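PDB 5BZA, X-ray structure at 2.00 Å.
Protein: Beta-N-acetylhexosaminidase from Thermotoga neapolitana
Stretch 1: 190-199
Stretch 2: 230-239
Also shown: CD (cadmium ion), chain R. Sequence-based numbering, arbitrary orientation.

Stretch 1 (190-199) DLLPFRRIFQ
Stretch 2 230-239: EVLREKLNFK

Stretch 1 is largely about two turns of α-helix, with 192-198 helical and phi/psi values near -60/-42, loosening to -66/-26 at F198. Its i to i-4 hydrogen bonds run from R195 N to L191 O (2.9 Å) through F198 N to F194 O (3.0 Å) and Q199 N to R195 O (3.0 Å). Stretch 2 enters as a helix begun earlier in the chain, but 230-235 form a wider, π-type turn: K235 N bonds to E230 O (2.9 Å) and L236 N to V231 O (2.8 Å), each reaching back five residues, with E234 at -93/-67. L236 follows at -90/-14, and N237 then leaves helical space with positive phi (61/31), which asparagine tolerates better than most residues. F238 is extended (-84/118), although F238 N still reaches L232 O at 3.0 Å.

The register is set by R195 CA to L236 CA, 6.9 Å, and F198 CA to F238 CA, 6.6 Å. From R195 to F198 and from L236 to F238 the chains advance in the same sense. The contact buries 315 Å² without a hydrogen bond between the stretches; its interactions are apolar.

F198 is the centre, pointing toward stretch 2 with chi1 m (-58°) and chi2 -36°. A flat aromatic ring can meet several neighbours at once: F198 CE2 lies 3.6 Å from L232 CD1. F198 CD2 lies 4.1 Å from L236 CB. F198 CE1 lies 3.5 Å from F238 CD1. F238 (chi1 180°, t; chi2 63°) places F238 CB over one face of the F198 ring, 4.1 Å from the centroid and 11° off the normal, a CH-π contact. The ring planes meet at 27° with centroids 5.0 Å apart, slid so that they barely overlap.

L236 (m, t) also points toward stretch 1. Its two methyls reach different neighbours: L236 CD2 lies 3.3 Å from R195 CG, a tight contact, and L236 CD1 lies 4.2 Å from L191 CD2 and also borders the F198 ring. R195 (m, t, p, chi4 -147°) thus offers the aliphatic part of its chain, while NH1 is hydrogen-bonded elsewhere in the structure. L191 (m, t) places CD1 4.1 Å from V231 CG1; V231 is t. L232 (t, p) has its CB sideways, yet its end comes nearer, bringing CD1 to F198. All three are buried and apolar, so their methyls pack here without leaving a polar side-chain group unpaired.

Within stretch 2, R233 (m, m, t) donates from R233 NH1 to F238 O at 3.3 Å, and K239 NZ makes a very short 2.5 Å bond to R233 O, tying the segment after the helix back to it. E234 OE1 binds the cadmium ion CD at 2.7 Å.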

# COMPACT_ATOMS: atom_id res chain seq x y z
N ASP B 190 -34.56 3.66 -0.06
CA ASP B 190 -33.47 2.73 -0.29
C ASP B 190 -32.99 2.83 -1.72
O ASP B 190 -31.77 2.68 -1.99
CB ASP B 190 -33.86 1.30 0.06
CG ASP B 190 -34.38 1.16 1.49
OD1 ASP B 190 -35.51 1.66 1.78
OD2 ASP B 190 -33.68 0.52 2.34
N LEU B 191 -33.94 3.08 -2.64
CA LEU B 191 -33.58 3.11 -4.06
C LEU B 191 -33.07 4.46 -4.56
O LEU B 191 -32.52 4.51 -5.65
CB LEU B 191 -34.77 2.68 -4.92
CG LEU B 191 -35.00 1.16 -5.06
CD1 LEU B 191 -36.37 0.86 -5.72
CD2 LEU B 191 -33.84 0.51 -5.81
N LEU B 192 -33.26 5.52 -3.77
CA LEU B 192 -32.92 6.88 -4.20
C LEU B 192 -31.41 7.01 -4.61
O LEU B 192 -31.10 7.59 -5.67
CB LEU B 192 -33.26 7.89 -3.10
CG LEU B 192 -32.92 9.35 -3.42
CD1 LEU B 192 -33.81 9.91 -4.54
CD2 LEU B 192 -32.91 10.28 -2.19
N PRO B 193 -30.49 6.46 -3.79
CA PRO B 193 -29.08 6.57 -4.19
C PRO B 193 -28.78 5.75 -5.45
O PRO B 193 -27.98 6.20 -6.31
CB PRO B 193 -28.32 6.05 -2.96
CG PRO B 193 -29.30 5.33 -2.14
CD PRO B 193 -30.62 5.90 -2.43
N PHE B 194 -29.40 4.57 -5.59
CA PHE B 194 -29.28 3.80 -6.84
C PHE B 194 -29.76 4.61 -8.09
O PHE B 194 -29.11 4.59 -9.15
CB PHE B 194 -30.01 2.47 -6.74
CG PHE B 194 -29.38 1.49 -5.77
CD1 PHE B 194 -29.70 1.51 -4.41
CD2 PHE B 194 -28.49 0.52 -6.21
CE1 PHE B 194 -29.12 0.61 -3.51
CE2 PHE B 194 -27.91 -0.39 -5.32
CZ PHE B 194 -28.24 -0.34 -3.96
N ARG B 195 -30.91 5.27 -7.94
CA ARG B 195 -31.49 6.11 -8.97
C ARG B 195 -30.52 7.25 -9.34
O ARG B 195 -30.38 7.63 -10.51
CB ARG B 195 -32.85 6.65 -8.51
CG ARG B 195 -33.95 5.56 -8.46
CD ARG B 195 -35.22 5.93 -7.64
NE ARG B 195 -35.85 7.16 -8.10
CZ ARG B 195 -36.48 8.02 -7.30
NH1 ARG B 195 -36.59 7.78 -5.99
NH2 ARG B 195 -37.01 9.13 -7.81
N ARG B 196 -29.88 7.80 -8.32
CA ARG B 196 -28.92 8.89 -8.52
C ARG B 196 -27.77 8.43 -9.42
O ARG B 196 -27.34 9.18 -10.35
CB ARG B 196 -28.37 9.39 -7.17
CG ARG B 196 -27.42 10.64 -7.29
CD ARG B 196 -28.14 11.90 -7.80
NE ARG B 196 -29.39 12.15 -7.07
CZ ARG B 196 -29.48 12.74 -5.88
NH1 ARG B 196 -28.39 13.19 -5.27
NH2 ARG B 196 -30.69 12.89 -5.32
N ILE B 197 -27.28 7.23 -9.17
CA ILE B 197 -26.20 6.72 -10.02
C ILE B 197 -26.73 6.47 -11.46
O ILE B 197 -26.04 6.82 -12.45
CB ILE B 197 -25.55 5.40 -9.48
CG1 ILE B 197 -25.12 5.51 -7.99
CG2 ILE B 197 -24.45 4.91 -10.44
CD1 ILE B 197 -24.47 6.81 -7.62
N PHE B 198 -27.93 5.89 -11.58
CA PHE B 198 -28.45 5.54 -12.93
C PHE B 198 -28.75 6.75 -13.83
O PHE B 198 -28.73 6.63 -15.04
CB PHE B 198 -29.70 4.65 -12.85
CG PHE B 198 -29.46 3.38 -12.11
CD1 PHE B 198 -28.23 2.72 -12.23
CD2 PHE B 198 -30.46 2.82 -11.31
CE1 PHE B 198 -27.99 1.50 -11.55
CE2 PHE B 198 -30.23 1.63 -10.61
CZ PHE B 198 -28.99 0.97 -10.72
N GLN B 199 -29.04 7.89 -13.21
CA GLN B 199 -29.30 9.12 -13.95
C GLN B 199 -28.01 9.81 -14.41
O GLN B 199 -28.09 10.75 -15.21
CB GLN B 199 -30.14 10.08 -13.11
CG GLN B 199 -31.60 9.68 -13.11
CD GLN B 199 -32.46 10.54 -12.20
OE1 GLN B 199 -31.95 11.24 -11.32
NE2 GLN B 199 -33.77 10.41 -12.36
N GLU B 230 -38.52 -5.93 -13.62
CA GLU B 230 -39.57 -4.91 -13.58
C GLU B 230 -39.02 -3.63 -12.95
O GLU B 230 -39.26 -2.51 -13.44
CB GLU B 230 -40.81 -5.39 -12.82
CG GLU B 230 -41.49 -6.58 -13.45
CD GLU B 230 -42.86 -6.85 -12.85
OE1 GLU B 230 -43.41 -5.94 -12.17
OE2 GLU B 230 -43.37 -7.98 -13.01
N VAL B 231 -38.30 -3.78 -11.84
CA VAL B 231 -37.79 -2.57 -11.21
C VAL B 231 -36.47 -2.11 -11.81
O VAL B 231 -36.39 -0.98 -12.30
CB VAL B 231 -37.65 -2.74 -9.70
CG1 VAL B 231 -37.16 -1.43 -9.06
CG2 VAL B 231 -38.99 -3.08 -9.17
N LEU B 232 -35.45 -2.96 -11.83
CA LEU B 232 -34.13 -2.49 -12.21
C LEU B 232 -33.95 -2.26 -13.72
O LEU B 232 -33.44 -1.21 -14.14
CB LEU B 232 -33.06 -3.45 -11.70
CG LEU B 232 -31.64 -3.02 -12.08
CD1 LEU B 232 -31.30 -1.66 -11.48
CD2 LEU B 232 -30.65 -4.06 -11.70
N ARG B 233 -34.31 -3.27 -14.53
CA ARG B 233 -34.19 -3.16 -15.99
C ARG B 233 -35.20 -2.17 -16.60
O ARG B 233 -34.85 -1.37 -17.47
CB ARG B 233 -34.37 -4.52 -16.67
CG ARG B 233 -33.35 -5.57 -16.29
CD ARG B 233 -31.93 -5.11 -16.53
NE ARG B 233 -31.01 -6.24 -16.53
CZ ARG B 233 -29.71 -6.17 -16.84
NH1 ARG B 233 -29.18 -4.98 -17.15
NH2 ARG B 233 -28.94 -7.26 -16.81
N GLU B 234 -36.46 -2.25 -16.18
CA GLU B 234 -37.50 -1.42 -16.78
C GLU B 234 -37.77 -0.08 -16.07
O GLU B 234 -37.46 0.99 -16.64
CB GLU B 234 -38.79 -2.23 -16.86
CG GLU B 234 -38.72 -3.21 -18.02
CD GLU B 234 -39.75 -4.30 -17.92
OE1 GLU B 234 -40.67 -4.16 -17.09
OE2 GLU B 234 -39.64 -5.30 -18.67
N LYS B 235 -38.30 -0.11 -14.84
CA LYS B 235 -38.62 1.14 -14.15
C LYS B 235 -37.35 2.02 -14.07
O LYS B 235 -37.37 3.22 -14.40
CB LYS B 235 -39.20 0.87 -12.76
CG LYS B 235 -40.71 0.63 -12.83
CD LYS B 235 -41.50 0.60 -11.52
CE LYS B 235 -43.02 0.48 -11.85
NZ LYS B 235 -43.92 0.72 -10.67
N LEU B 236 -36.21 1.41 -13.70
CA LEU B 236 -34.97 2.17 -13.51
C LEU B 236 -34.11 2.31 -14.75
O LEU B 236 -33.17 3.13 -14.78
CB LEU B 236 -34.15 1.51 -12.41
CG LEU B 236 -34.75 1.78 -11.05
CD1 LEU B 236 -34.19 0.89 -9.93
CD2 LEU B 236 -34.51 3.22 -10.77
N ASN B 237 -34.42 1.52 -15.77
CA ASN B 237 -33.75 1.59 -17.06
C ASN B 237 -32.21 1.30 -17.02
O ASN B 237 -31.41 1.80 -17.85
CB ASN B 237 -34.03 2.97 -17.69
CG ASN B 237 -33.91 2.94 -19.20
OD1 ASN B 237 -34.27 1.94 -19.83
ND2 ASN B 237 -33.36 4.02 -19.78
N PHE B 238 -31.79 0.45 -16.09
CA PHE B 238 -30.39 0.08 -16.02
C PHE B 238 -30.14 -1.05 -17.01
O PHE B 238 -30.72 -2.12 -16.91
CB PHE B 238 -29.97 -0.36 -14.60
CG PHE B 238 -28.51 -0.77 -14.50
CD1 PHE B 238 -27.50 0.14 -14.74
CD2 PHE B 238 -28.15 -2.08 -14.18
CE1 PHE B 238 -26.14 -0.24 -14.68
CE2 PHE B 238 -26.81 -2.48 -14.11
CZ PHE B 238 -25.80 -1.55 -14.36
N LYS B 239 -29.28 -0.80 -18.00
CA LYS B 239 -29.03 -1.79 -19.03
C LYS B 239 -27.60 -2.34 -18.88
O LYS B 239 -27.07 -3.00 -19.78
CB LYS B 239 -29.27 -1.20 -20.44
CG LYS B 239 -30.65 -0.52 -20.63
CD LYS B 239 -31.78 -1.40 -20.11
CE LYS B 239 -33.16 -0.96 -20.61
NZ LYS B 239 -34.26 -1.67 -19.87
CD CD R . -42.19 -6.29 -17.54